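Local coordinates for protein ATP-dependent DNA helicase (Mycobacterium smegmatis, PDB 5V9X) that probably couples ATP hydrolysis to 3'-to-5' movement along a single DNA strand, unwinding RNA:DNA hybrids as a superfamily 2 helicase, at residues A[99-104]-A[186-191]. Numbering follows the deposited sequence.
Sequences QVLYVS and RTVIVD
The carbonyl oxygen of Gln-99 is gripped by two successive backbone amides: Arg-186 N donates to Gln-99 O at 2.9 Å, and Thr-187 N adds a weak bond to the same Gln-99 O. From this shared acceptor the two strands run on in parallel, and the bonds pass back and forth between them. Leu-101 uses both its N and its O, reaching Thr-187 O and Ile-189 N; Val-103 does likewise with Ile-189 O and Asp-191 N. At the entrance to the ladder, the amide of Gln-99 lies alongside the extended chain of Arg-186, with OE1 over one face of the guanidinium.

At the far end a side-chain bond joins the ladder. Tyr-102 OH donates to Asp-191 OD2 at 2.7 Å, meeting the oxygen on its anti side, 27° out of the carboxylate plane. The carboxylate oxygen sits at the edge of the phenol ring, and the two planes stand nearly perpendicular, 88° apart. With its CG anti to the backbone N (chi1 170°), the tyrosine sends its ring along the strand to this aspartate, and on the way Tyr-102 CD2 packs 3.8 Å from Ile-189 CG2. Helix 75-88, whose first turn belongs to the probable P-loop, covers Val-100 and Ile-189, whereas Leu-109 and Val-113 of helix 107-116 touch the tyrosine.

These are central neighbours in the seven-stranded parallel sheet of a RecA-like helicase domain. Asp-191 opens the DEVH sequence, the family's motif II (Walker B), and the nearest atom of its side chain lies about 3 Å from the bound magnesium ion, close to AMP-PNP. The tyrosine hydroxyl is consistent with a second-shell role, probably helping to restrict the rotation of a carboxylate that faces the nucleotide's metal.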
loop_
_atom_site.group_PDB
_atom_site.type_symbol
_atom_site.label_atom_id
_atom_site.label_comp_id
_atom_site.label_asym_id
_atom_site.label_seq_id
_atom_site.Cartn_x
_atom_site.Cartn_y
_atom_site.Cartn_z
ATOM N N GLN A 99 12.875 -5.669 25.914
ATOM C CA GLN A 99 12.101 -6.892 26.100
ATOM C C GLN A 99 10.984 -7.065 25.081
ATOM O O GLN A 99 10.730 -8.188 24.634
ATOM C CB GLN A 99 11.501 -6.923 27.509
ATOM C CG GLN A 99 12.528 -7.056 28.623
ATOM C CD GLN A 99 13.019 -8.479 28.797
ATOM O OE1 GLN A 99 12.229 -9.400 29.011
ATOM N NE2 GLN A 99 14.332 -8.668 28.705
ATOM N N VAL A 100 10.303 -5.983 24.711
ATOM C CA VAL A 100 9.205 -6.021 23.754
ATOM C C VAL A 100 9.572 -5.145 22.566
ATOM O O VAL A 100 10.094 -4.040 22.739
ATOM C CB VAL A 100 7.879 -5.553 24.394
ATOM C CG1 VAL A 100 6.763 -5.510 23.358
ATOM C CG2 VAL A 100 7.499 -6.462 25.554
ATOM N N LEU A 101 9.305 -5.643 21.360
ATOM C CA LEU A 101 9.572 -4.909 20.126
ATOM C C LEU A 101 8.268 -4.769 19.352
ATOM O O LEU A 101 7.730 -5.759 18.845
ATOM C CB LEU A 101 10.636 -5.611 19.283
ATOM C CG LEU A 101 11.000 -4.914 17.967
ATOM C CD1 LEU A 101 11.651 -3.564 18.228
ATOM C CD2 LEU A 101 11.901 -5.791 17.116
ATOM N N TYR A 102 7.762 -3.544 19.265
ATOM C CA TYR A 102 6.582 -3.230 18.473
ATOM C C TYR A 102 7.022 -2.560 17.178
ATOM O O TYR A 102 7.796 -1.598 17.206
ATOM C CB TYR A 102 5.631 -2.321 19.257
ATOM C CG TYR A 102 4.494 -1.741 18.443
ATOM C CD1 TYR A 102 4.677 -0.596 17.678
ATOM C CD2 TYR A 102 3.234 -2.324 18.455
ATOM C CE1 TYR A 102 3.648 -0.060 16.937
ATOM C CE2 TYR A 102 2.195 -1.788 17.719
ATOM C CZ TYR A 102 2.409 -0.655 16.957
ATOM O OH TYR A 102 1.387 -0.106 16.215
ATOM N N VAL A 103 6.523 -3.061 16.049
ATOM C CA VAL A 103 6.866 -2.538 14.731
ATOM C C VAL A 103 5.602 -2.002 14.074
ATOM O O VAL A 103 4.602 -2.723 13.961
ATOM C CB VAL A 103 7.526 -3.609 13.844
ATOM C CG1 VAL A 103 7.854 -3.034 12.476
ATOM C CG2 VAL A 103 8.780 -4.154 14.510
ATOM N N SER A 104 5.652 -0.743 13.635
ATOM C CA SER A 104 4.562 -0.097 12.927
ATOM C C SER A 104 5.022 0.373 11.553
ATOM O O SER A 104 6.115 0.936 11.426
ATOM C CB SER A 104 4.022 1.107 13.711
ATOM O OG SER A 104 3.096 1.845 12.928
ATOM N N ARG A 186 11.925 -10.738 23.809
ATOM C CA ARG A 186 11.097 -11.929 23.944
ATOM C C ARG A 186 9.818 -11.882 23.122
ATOM O O ARG A 186 9.331 -12.934 22.706
ATOM C CB ARG A 186 10.731 -12.159 25.416
ATOM C CG ARG A 186 11.922 -12.460 26.314
ATOM C CD ARG A 186 11.493 -12.751 27.745
ATOM N NE ARG A 186 12.636 -13.062 28.602
ATOM C CZ ARG A 186 12.552 -13.311 29.906
ATOM N NH1 ARG A 186 11.374 -13.285 30.517
ATOM N NH2 ARG A 186 13.647 -13.585 30.600
ATOM N N THR A 187 9.265 -10.696 22.879
ATOM C CA THR A 187 8.032 -10.537 22.126
ATOM C C THR A 187 8.264 -9.578 20.968
ATOM O O THR A 187 9.008 -8.600 21.098
ATOM C CB THR A 187 6.894 -10.012 23.022
ATOM O OG1 THR A 187 6.707 -10.895 24.136
ATOM C CG2 THR A 187 5.586 -9.903 22.247
ATOM N N VAL A 188 7.633 -9.869 19.832
ATOM C CA VAL A 188 7.658 -8.998 18.663
ATOM C C VAL A 188 6.227 -8.809 18.185
ATOM O O VAL A 188 5.573 -9.775 17.771
ATOM C CB VAL A 188 8.535 -9.564 17.533
ATOM C CG1 VAL A 188 8.341 -8.752 16.262
ATOM C CG2 VAL A 188 9.997 -9.560 17.947
ATOM N N ILE A 189 5.742 -7.573 18.241
ATOM C CA ILE A 189 4.411 -7.220 17.763
ATOM C C ILE A 189 4.557 -6.559 16.401
ATOM O O ILE A 189 5.311 -5.587 16.252
ATOM C CB ILE A 189 3.689 -6.289 18.753
ATOM C CG1 ILE A 189 3.683 -6.894 20.158
ATOM C CG2 ILE A 189 2.267 -6.011 18.284
ATOM C CD1 ILE A 189 3.036 -6.008 21.201
ATOM N N VAL A 190 3.854 -7.086 15.406
ATOM C CA VAL A 190 3.831 -6.523 14.064
ATOM C C VAL A 190 2.414 -6.023 13.826
ATOM O O VAL A 190 1.525 -6.789 13.438
ATOM C CB VAL A 190 4.262 -7.537 12.998
ATOM C CG1 VAL A 190 4.150 -6.926 11.608
ATOM C CG2 VAL A 190 5.685 -8.005 13.259
ATOM N N ASP A 191 2.201 -4.734 14.072
ATOM C CA ASP A 191 0.890 -4.124 13.907
ATOM C C ASP A 191 0.631 -3.817 12.438
ATOM O O ASP A 191 1.549 -3.491 11.681
ATOM C CB ASP A 191 0.797 -2.844 14.732
ATOM C CG ASP A 191 -0.620 -2.513 15.144
ATOM O OD1 ASP A 191 -1.564 -3.010 14.494
ATOM O OD2 ASP A 191 -0.787 -1.752 16.119
#